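Local coordinates for protein lysyl-trna-dependent l-ysyl-phosphatidylgycerol synthase (Bacillus licheniformis, PDB 4V36) that catalyses the tRNA-dependent transfer of lysine to the membrane lipid phosphatidylglycerol, a step associated with bacterial resistance, at residues Gly219-Asp224 with Phe245-Glu250; Ile206-Asn211 with Asp238-Tyr243; Glu117-Asp122 with Ser297-Tyr302. One frame throughout, in Å; residues are numbered along the deposited sequence.

Contact 1: Gly219-Asp224 with Phe245-Glu250. With LYN (2,6-diamino-hexanoic acid amide), chain C.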
# COMPACT_ATOMS: atom_id res chain seq x y z
N GLY A 219 7.93 14.86 -2.81
CA GLY A 219 6.76 15.51 -2.25
C GLY A 219 5.54 14.64 -2.42
O GLY A 219 4.47 15.12 -2.78
N GLU A 220 5.71 13.35 -2.16
CA GLU A 220 4.63 12.38 -2.37
C GLU A 220 4.09 11.83 -1.06
O GLU A 220 4.85 11.46 -0.17
CB GLU A 220 5.13 11.23 -3.26
CG GLU A 220 4.13 10.08 -3.39
CD GLU A 220 4.62 9.00 -4.34
OE1 GLU A 220 5.31 9.34 -5.32
OE2 GLU A 220 4.30 7.82 -4.10
N ILE A 221 2.77 11.80 -0.95
CA ILE A 221 2.10 11.16 0.17
C ILE A 221 1.07 10.16 -0.33
O ILE A 221 0.83 10.05 -1.53
CB ILE A 221 1.38 12.18 1.08
CG1 ILE A 221 0.50 13.10 0.25
CG2 ILE A 221 2.39 12.96 1.89
CD1 ILE A 221 -0.38 14.02 1.08
N SER A 222 0.47 9.43 0.60
CA SER A 222 -0.61 8.51 0.28
C SER A 222 -1.35 8.11 1.54
O SER A 222 -0.99 8.52 2.64
CB SER A 222 -0.08 7.26 -0.43
OG SER A 222 0.07 6.19 0.48
N ILE A 223 -2.39 7.31 1.37
CA ILE A 223 -3.12 6.77 2.50
C ILE A 223 -3.06 5.25 2.46
O ILE A 223 -2.65 4.66 1.46
CB ILE A 223 -4.58 7.23 2.51
CG1 ILE A 223 -5.28 6.78 1.23
CG2 ILE A 223 -4.66 8.74 2.65
CD1 ILE A 223 -6.73 7.18 1.16
N ASP A 224 -3.47 4.62 3.55
CA ASP A 224 -3.50 3.17 3.63
C ASP A 224 -4.94 2.70 3.77
O ASP A 224 -5.48 2.03 2.90
CB ASP A 224 -2.64 2.69 4.80
CG ASP A 224 -2.57 1.18 4.89
OD1 ASP A 224 -2.85 0.50 3.87
OD2 ASP A 224 -2.22 0.67 5.97
N PHE A 245 -6.49 15.73 -1.80
CA PHE A 245 -5.64 16.41 -2.77
C PHE A 245 -5.56 17.91 -2.48
O PHE A 245 -4.53 18.54 -2.70
CB PHE A 245 -6.15 16.18 -4.20
CG PHE A 245 -6.06 14.75 -4.66
CD1 PHE A 245 -5.33 13.82 -3.93
CD2 PHE A 245 -6.70 14.34 -5.81
CE1 PHE A 245 -5.25 12.50 -4.35
CE2 PHE A 245 -6.63 13.03 -6.24
CZ PHE A 245 -5.90 12.11 -5.51
N GLN A 246 -6.66 18.46 -1.97
CA GLN A 246 -6.69 19.87 -1.58
C GLN A 246 -5.76 20.12 -0.40
O GLN A 246 -5.00 21.09 -0.38
CB GLN A 246 -8.12 20.30 -1.22
CG GLN A 246 -8.21 21.71 -0.67
CD GLN A 246 -9.62 22.08 -0.26
OE1 GLN A 246 -10.53 21.25 -0.29
NE2 GLN A 246 -9.81 23.34 0.14
N TRP A 247 -5.83 19.23 0.59
CA TRP A 247 -5.00 19.33 1.78
C TRP A 247 -3.52 19.11 1.45
O TRP A 247 -2.65 19.82 1.95
CB TRP A 247 -5.45 18.33 2.84
CG TRP A 247 -4.62 18.33 4.08
CD1 TRP A 247 -4.78 19.13 5.17
CD2 TRP A 247 -3.49 17.49 4.35
NE1 TRP A 247 -3.81 18.84 6.11
CE2 TRP A 247 -3.01 17.84 5.63
CE3 TRP A 247 -2.84 16.48 3.64
CZ2 TRP A 247 -1.92 17.21 6.22
CZ3 TRP A 247 -1.75 15.86 4.22
CH2 TRP A 247 -1.30 16.22 5.50
N GLY A 248 -3.25 18.13 0.59
CA GLY A 248 -1.90 17.81 0.19
C GLY A 248 -1.23 18.95 -0.56
O GLY A 248 -0.06 19.25 -0.35
N LYS A 249 -1.99 19.58 -1.46
CA LYS A 249 -1.49 20.71 -2.22
C LYS A 249 -1.23 21.90 -1.29
O LYS A 249 -0.28 22.66 -1.49
CB LYS A 249 -2.48 21.10 -3.32
CG LYS A 249 -2.03 22.26 -4.19
CD LYS A 249 -3.08 22.59 -5.24
CE LYS A 249 -2.64 23.74 -6.13
NZ LYS A 249 -1.38 23.43 -6.86
N GLU A 250 -2.07 22.03 -0.28
CA GLU A 250 -1.96 23.12 0.68
C GLU A 250 -0.72 22.97 1.57
O GLU A 250 -0.10 23.96 1.95
CB GLU A 250 -3.22 23.20 1.55
CG GLU A 250 -3.25 24.36 2.53
CD GLU A 250 -3.44 25.70 1.85
OE1 GLU A 250 -3.85 25.72 0.67
OE2 GLU A 250 -3.19 26.74 2.50
N LYN C . -9.05 0.13 3.88
CA LYN C . -8.34 -1.11 4.17
CB LYN C . -9.18 -2.30 3.70
CG LYN C . -8.46 -3.62 3.90
CD LYN C . -9.45 -4.76 4.15
CE LYN C . -10.38 -4.95 2.96
NZ LYN C . -11.35 -6.04 3.26
C LYN C . -7.01 -1.11 3.47
O LYN C . -6.94 -0.70 2.32
NT LYN C . -5.93 -1.54 4.13

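Contact 2: Ile206-Asn211 with Asp238-Tyr243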
# COMPACT_ATOMS: atom_id res chain seq x y z
N ILE A 206 -18.11 11.75 12.90
CA ILE A 206 -17.14 11.18 11.98
C ILE A 206 -17.79 10.09 11.12
O ILE A 206 -18.27 9.09 11.64
CB ILE A 206 -15.93 10.57 12.73
CG1 ILE A 206 -15.25 11.64 13.59
CG2 ILE A 206 -14.95 9.96 11.75
CD1 ILE A 206 -14.08 11.13 14.39
N VAL A 207 -17.80 10.31 9.81
CA VAL A 207 -18.42 9.35 8.90
C VAL A 207 -17.38 8.65 8.02
O VAL A 207 -17.71 7.72 7.29
CB VAL A 207 -19.46 10.02 7.99
CG1 VAL A 207 -20.52 10.72 8.83
CG2 VAL A 207 -18.80 11.00 7.04
N ALA A 208 -16.13 9.11 8.09
CA ALA A 208 -15.05 8.52 7.30
C ALA A 208 -13.69 8.88 7.87
O ALA A 208 -13.52 9.93 8.48
CB ALA A 208 -15.15 8.97 5.85
N PHE A 209 -12.70 8.00 7.67
CA PHE A 209 -11.34 8.30 8.11
C PHE A 209 -10.29 7.65 7.21
O PHE A 209 -10.54 6.63 6.58
CB PHE A 209 -11.13 7.85 9.56
CG PHE A 209 -11.00 6.36 9.74
CD1 PHE A 209 -12.12 5.58 9.93
CD2 PHE A 209 -9.75 5.76 9.73
CE1 PHE A 209 -12.00 4.21 10.10
CE2 PHE A 209 -9.63 4.39 9.90
CZ PHE A 209 -10.75 3.62 10.09
N MET A 210 -9.12 8.28 7.16
CA MET A 210 -7.97 7.76 6.42
C MET A 210 -6.70 8.05 7.20
O MET A 210 -6.59 9.07 7.87
CB MET A 210 -7.88 8.40 5.03
CG MET A 210 -9.10 8.20 4.15
SD MET A 210 -9.65 9.75 3.41
CE MET A 210 -10.09 10.68 4.88
N ASN A 211 -5.72 7.14 7.11
CA ASN A 211 -4.43 7.38 7.74
C ASN A 211 -3.39 7.81 6.72
O ASN A 211 -3.15 7.12 5.73
CB ASN A 211 -3.97 6.13 8.50
CG ASN A 211 -3.99 4.88 7.65
OD1 ASN A 211 -4.71 4.80 6.65
ND2 ASN A 211 -3.20 3.88 8.04
N ASP A 238 -14.76 9.46 -3.81
CA ASP A 238 -14.35 10.54 -4.69
C ASP A 238 -14.17 11.84 -3.91
O ASP A 238 -13.21 12.58 -4.13
CB ASP A 238 -15.37 10.75 -5.82
CG ASP A 238 -15.28 9.67 -6.88
OD1 ASP A 238 -14.16 9.21 -7.17
OD2 ASP A 238 -16.34 9.29 -7.44
N ALA A 239 -15.09 12.10 -2.99
CA ALA A 239 -15.04 13.30 -2.16
C ALA A 239 -13.79 13.33 -1.30
O ALA A 239 -13.14 14.36 -1.17
CB ALA A 239 -16.29 13.39 -1.30
N LEU A 240 -13.46 12.19 -0.70
CA LEU A 240 -12.31 12.10 0.19
C LEU A 240 -11.00 12.38 -0.53
O LEU A 240 -10.14 13.08 -0.00
CB LEU A 240 -12.25 10.72 0.86
CG LEU A 240 -13.37 10.40 1.85
CD1 LEU A 240 -13.15 9.04 2.48
CD2 LEU A 240 -13.47 11.48 2.92
N PHE A 241 -10.85 11.84 -1.73
CA PHE A 241 -9.64 12.07 -2.52
C PHE A 241 -9.53 13.54 -2.93
O PHE A 241 -8.43 14.08 -3.01
CB PHE A 241 -9.60 11.17 -3.75
CG PHE A 241 -9.13 9.77 -3.47
CD1 PHE A 241 -7.84 9.55 -3.00
CD2 PHE A 241 -9.95 8.68 -3.69
CE1 PHE A 241 -7.40 8.27 -2.74
CE2 PHE A 241 -9.51 7.40 -3.43
CZ PHE A 241 -8.23 7.19 -2.95
N ILE A 242 -10.67 14.17 -3.19
CA ILE A 242 -10.70 15.58 -3.53
C ILE A 242 -10.24 16.42 -2.33
O ILE A 242 -9.41 17.31 -2.47
CB ILE A 242 -12.10 16.04 -3.97
CG1 ILE A 242 -12.47 15.39 -5.31
CG2 ILE A 242 -12.16 17.55 -4.10
CD1 ILE A 242 -13.90 15.67 -5.74
N TYR A 243 -10.79 16.11 -1.16
CA TYR A 243 -10.37 16.79 0.07
C TYR A 243 -8.91 16.50 0.39
O TYR A 243 -8.18 17.38 0.85
CB TYR A 243 -11.26 16.36 1.25
CG TYR A 243 -12.63 16.99 1.25
CD1 TYR A 243 -12.79 18.37 1.35
CD2 TYR A 243 -13.78 16.21 1.18
CE1 TYR A 243 -14.04 18.95 1.37
CE2 TYR A 243 -15.04 16.78 1.19
CZ TYR A 243 -15.16 18.15 1.29
OH TYR A 243 -16.41 18.72 1.30

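Contact 3: Glu117-Asp122 with Ser297-Tyr302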
# COMPACT_ATOMS: atom_id res chain seq x y z
N GLU A 117 -0.36 -1.23 -11.69
CA GLU A 117 0.27 0.08 -11.69
C GLU A 117 -0.31 0.97 -10.60
O GLU A 117 -1.51 0.96 -10.35
CB GLU A 117 0.12 0.75 -13.05
CG GLU A 117 0.94 0.10 -14.16
CD GLU A 117 0.62 0.66 -15.54
OE1 GLU A 117 -0.57 0.70 -15.90
OE2 GLU A 117 1.57 1.05 -16.25
N GLU A 118 0.56 1.74 -9.95
CA GLU A 118 0.13 2.70 -8.94
C GLU A 118 -0.26 4.02 -9.59
O GLU A 118 0.47 4.56 -10.42
CB GLU A 118 1.24 2.94 -7.91
CG GLU A 118 1.47 1.77 -6.96
CD GLU A 118 2.54 2.07 -5.93
OE1 GLU A 118 3.33 3.02 -6.14
OE2 GLU A 118 2.59 1.36 -4.90
N ALA A 119 -1.42 4.54 -9.19
CA ALA A 119 -1.90 5.82 -9.72
C ALA A 119 -1.26 6.98 -8.96
O ALA A 119 -1.55 7.20 -7.78
CB ALA A 119 -3.41 5.89 -9.63
N ILE A 120 -0.39 7.72 -9.64
CA ILE A 120 0.28 8.86 -9.04
C ILE A 120 -0.29 10.17 -9.58
O ILE A 120 -0.09 10.51 -10.74
CB ILE A 120 1.80 8.83 -9.30
CG1 ILE A 120 2.36 7.45 -8.97
CG2 ILE A 120 2.50 9.92 -8.50
CD1 ILE A 120 2.12 7.01 -7.55
N VAL A 121 -1.00 10.89 -8.73
CA VAL A 121 -1.67 12.12 -9.14
C VAL A 121 -0.83 13.36 -8.85
O VAL A 121 -0.39 13.57 -7.72
CB VAL A 121 -3.04 12.27 -8.44
CG1 VAL A 121 -3.67 13.61 -8.77
CG2 VAL A 121 -3.96 11.13 -8.83
N ASP A 122 -0.61 14.17 -9.88
CA ASP A 122 0.09 15.44 -9.73
C ASP A 122 -0.81 16.44 -9.01
O ASP A 122 -1.82 16.88 -9.56
CB ASP A 122 0.52 15.97 -11.10
CG ASP A 122 1.55 17.09 -11.00
OD1 ASP A 122 1.58 17.81 -9.98
OD2 ASP A 122 2.33 17.26 -11.96
N SER A 297 -10.47 2.38 -13.85
CA SER A 297 -11.14 3.59 -14.31
C SER A 297 -11.40 4.58 -13.18
O SER A 297 -11.46 5.79 -13.40
CB SER A 297 -12.47 3.23 -14.99
OG SER A 297 -13.35 2.59 -14.09
N PHE A 298 -11.57 4.06 -11.97
CA PHE A 298 -11.80 4.91 -10.80
C PHE A 298 -10.61 5.84 -10.56
O PHE A 298 -10.79 7.02 -10.27
CB PHE A 298 -12.06 4.06 -9.56
CG PHE A 298 -12.24 4.86 -8.30
CD1 PHE A 298 -13.48 5.40 -7.98
CD2 PHE A 298 -11.18 5.08 -7.43
CE1 PHE A 298 -13.65 6.13 -6.82
CE2 PHE A 298 -11.35 5.81 -6.28
CZ PHE A 298 -12.59 6.34 -5.97
N LYS A 299 -9.41 5.29 -10.68
CA LYS A 299 -8.19 6.06 -10.47
C LYS A 299 -7.79 6.83 -11.73
O LYS A 299 -7.18 7.89 -11.66
CB LYS A 299 -7.05 5.15 -10.04
CG LYS A 299 -7.35 4.31 -8.81
CD LYS A 299 -6.13 3.50 -8.38
CE LYS A 299 -6.44 2.62 -7.18
NZ LYS A 299 -6.95 3.42 -6.04
N GLU A 300 -8.16 6.28 -12.88
CA GLU A 300 -7.74 6.83 -14.17
C GLU A 300 -8.35 8.20 -14.43
O GLU A 300 -7.75 9.04 -15.11
CB GLU A 300 -8.10 5.86 -15.30
CG GLU A 300 -7.15 5.89 -16.49
CD GLU A 300 -7.35 7.09 -17.39
OE1 GLU A 300 -8.49 7.59 -17.46
OE2 GLU A 300 -6.37 7.53 -18.03
N LYS A 301 -9.54 8.44 -13.88
CA LYS A 301 -10.25 9.70 -14.12
C LYS A 301 -9.59 10.87 -13.41
O LYS A 301 -9.98 12.03 -13.60
CB LYS A 301 -11.71 9.58 -13.70
CG LYS A 301 -11.93 9.46 -12.20
CD LYS A 301 -13.42 9.38 -11.87
CE LYS A 301 -13.66 9.36 -10.38
NZ LYS A 301 -13.05 8.16 -9.73
N TYR A 302 -8.59 10.58 -12.58
CA TYR A 302 -7.80 11.62 -11.93
C TYR A 302 -6.56 11.93 -12.76
O TYR A 302 -5.70 12.70 -12.34
CB TYR A 302 -7.41 11.20 -10.51
CG TYR A 302 -8.57 11.14 -9.55
CD1 TYR A 302 -9.02 12.29 -8.91
CD2 TYR A 302 -9.21 9.94 -9.27
CE1 TYR A 302 -10.09 12.25 -8.03
CE2 TYR A 302 -10.28 9.89 -8.39
CZ TYR A 302 -10.71 11.04 -7.78
OH TYR A 302 -11.77 11.00 -6.90

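Contact 1: Gly219-Asp224 with Phe245-Glu250
Ile221 and Trp247 make the main apolar contact between 219-224 and 245-250. The terminal methyl CD1 of Ile221 reaches CZ3 of Trp247 at 3.9 Å, arriving at the edge of the indole, near its plane, while the two side chains cross at about a right angle. CG1 of Ile221 lies between the backbone N and the carbonyl carbon (chi1 51°), and the extended branch beyond it carries CD1 out to the helix. The same methyl rests on bare backbone, with Ile221 CD1 4.2 Å from Gly248 CA. Since Gly248 has no side chain, the methyl touches the helix surface directly, and Ile221 CA and Gly248 CA are 7.8 Å apart. Beyond the contact, the Trp247 indole packs on Phe150 and Val152 of strand 149-153, so it bridges from Ile221 to the outermost strand at this end of the sheet.

The hydrogen bonds run within each element or to its neighbours, not across. In the helix Lys249 N donates to Phe245 O at 3.0 Å. Ile221 pairs through its backbone with Ala255 and Asn257 of the adjacent parallel strand.

Among the polar residues, Glu220, beside Ile221, forms a salt bridge with Arg307. The ligand-facing residue is Asp224, three residues on from Ile221, where the chain turns a corner. Asp224 O and O of the lysine amide, two carbonyl oxygens, approach closely at 3.1 Å. The carboxylate is held by Tyr190 OH at OD2 and, more weakly, by Gly184 N at OD1, and Gly184 O binds the ligand as well.

A small, non-directional apolar touch thus joins the helix to the strand, while directional polar bonds hold Asp224 beside the bound lysine amide, probably a mimic of the lysyl group.

Contact 2: Ile206-Asn211 with Asp238-Tyr243
This is a purely apolar strand-to-helix contact in which Ala208 and Met210, on one face of strand 206-213, receive Leu240 of helix 236-251 within the buried core. CD1 of Leu240 enters between the two strand residues, 3.9 Å from Ala208 CB and 3.7 Å from Met210 SD. The thioether does more than meet one methyl: Met210 SD also lies 3.8 Å from Leu240 CB, and Met210 CE approaches Leu240 CD2 at 4.0 Å. Turns at both chi2 (131°) and chi3 (-63°) bend the thioether across the leucine, with SD over CB and CD1 and CE near CD2. Ala208 belongs to a classic beta bulge, sharing with Val207 the position opposite Leu199. Leu240 touches Leu199 as well, and Met226 of the neighbouring strand packs on both Met210 and Leu240. On the other face of the strand, Phe209 packs against helix 159-173, so the sheet is covered on both sides here. The Met210 side chain is about 8 Å from the bound lysine amide. No hydrogen bond crosses the interface: sulfur and methyl groups meet in buried dispersion contacts with no directional bond.

Contact 3: Glu117-Asp122 with Ser297-Tyr302
Ala119 and Val121 of strand 111-122 meet Lys299 and Tyr302 through aliphatic carbon alone. Ala119 CB sits 3.7 Å from Lys299 CB and 3.8 Å from Lys299 CD, so the small methyl lies alongside the first part of the lysine chain. The second pair joins Val121 CG2 to Tyr302 CB at 3.8 Å: it is the root of the tyrosine that touches the valine, while its ring leads off elsewhere. The backbones come close, with Ala119 CA and Lys299 CA 6.3 Å apart.

The polar ends of these side chains are fixed farther out. The lysine runs extended from CB to CE, then bends at chi4 (-56°), and NZ donates to the backbone oxygen of Met258 in the neighbouring strand. Tyr302 OH bonds to Asp238 OD1 on helix 236-251, and the edge of the phenol ring has Lys299 O in its plane. That oxygen also accepts from the tyrosine's own amide, Tyr302 N to Lys299 O being 3.2 Å, which closes a turn from Lys299 to Tyr302.

Lys301 lies in the next shell. Its NZ donates to Phe298 O at 2.6 Å, meeting a lone pair in the carbonyl plane with a C=O...N angle of 127°, and it stands 3.3 Å above one face of the Phe298 ring, offset toward the rim. The same ammonium forms a salt bridge with Asp238, which therefore receives both Lys301 and Tyr302.

The short helix 296-300 and the turn after Lys299 thus lie over the central strand 111-122, immediately before the chain enters strand 305-313, its antiparallel neighbour. A mixed sheet with helices on its faces is consistent with the GNAT-like (acetyltransferase clan) fold of the family.

In the fold
From the N terminus, strand 111-122 comes first and waits longest for its partner: contact 3 is completed only by 297-302, closing a loop of 174 residues that encloses both other contacts. Within that loop the chain passes 206-211, then 219-224, on adjacent antiparallel strands, before turning into helix 236-251. The helix meets the earlier strand through 238-243 and the later one through 245-250, so contacts 2 and 1 cross along the sequence. One helix thereby spans two strands, with Ile223 packing against Met210 and Phe241 between the contacts. Phe245 in turn packs on Val121 and Tyr302, joining contact 1 to contact 3 on the same face of the sheet.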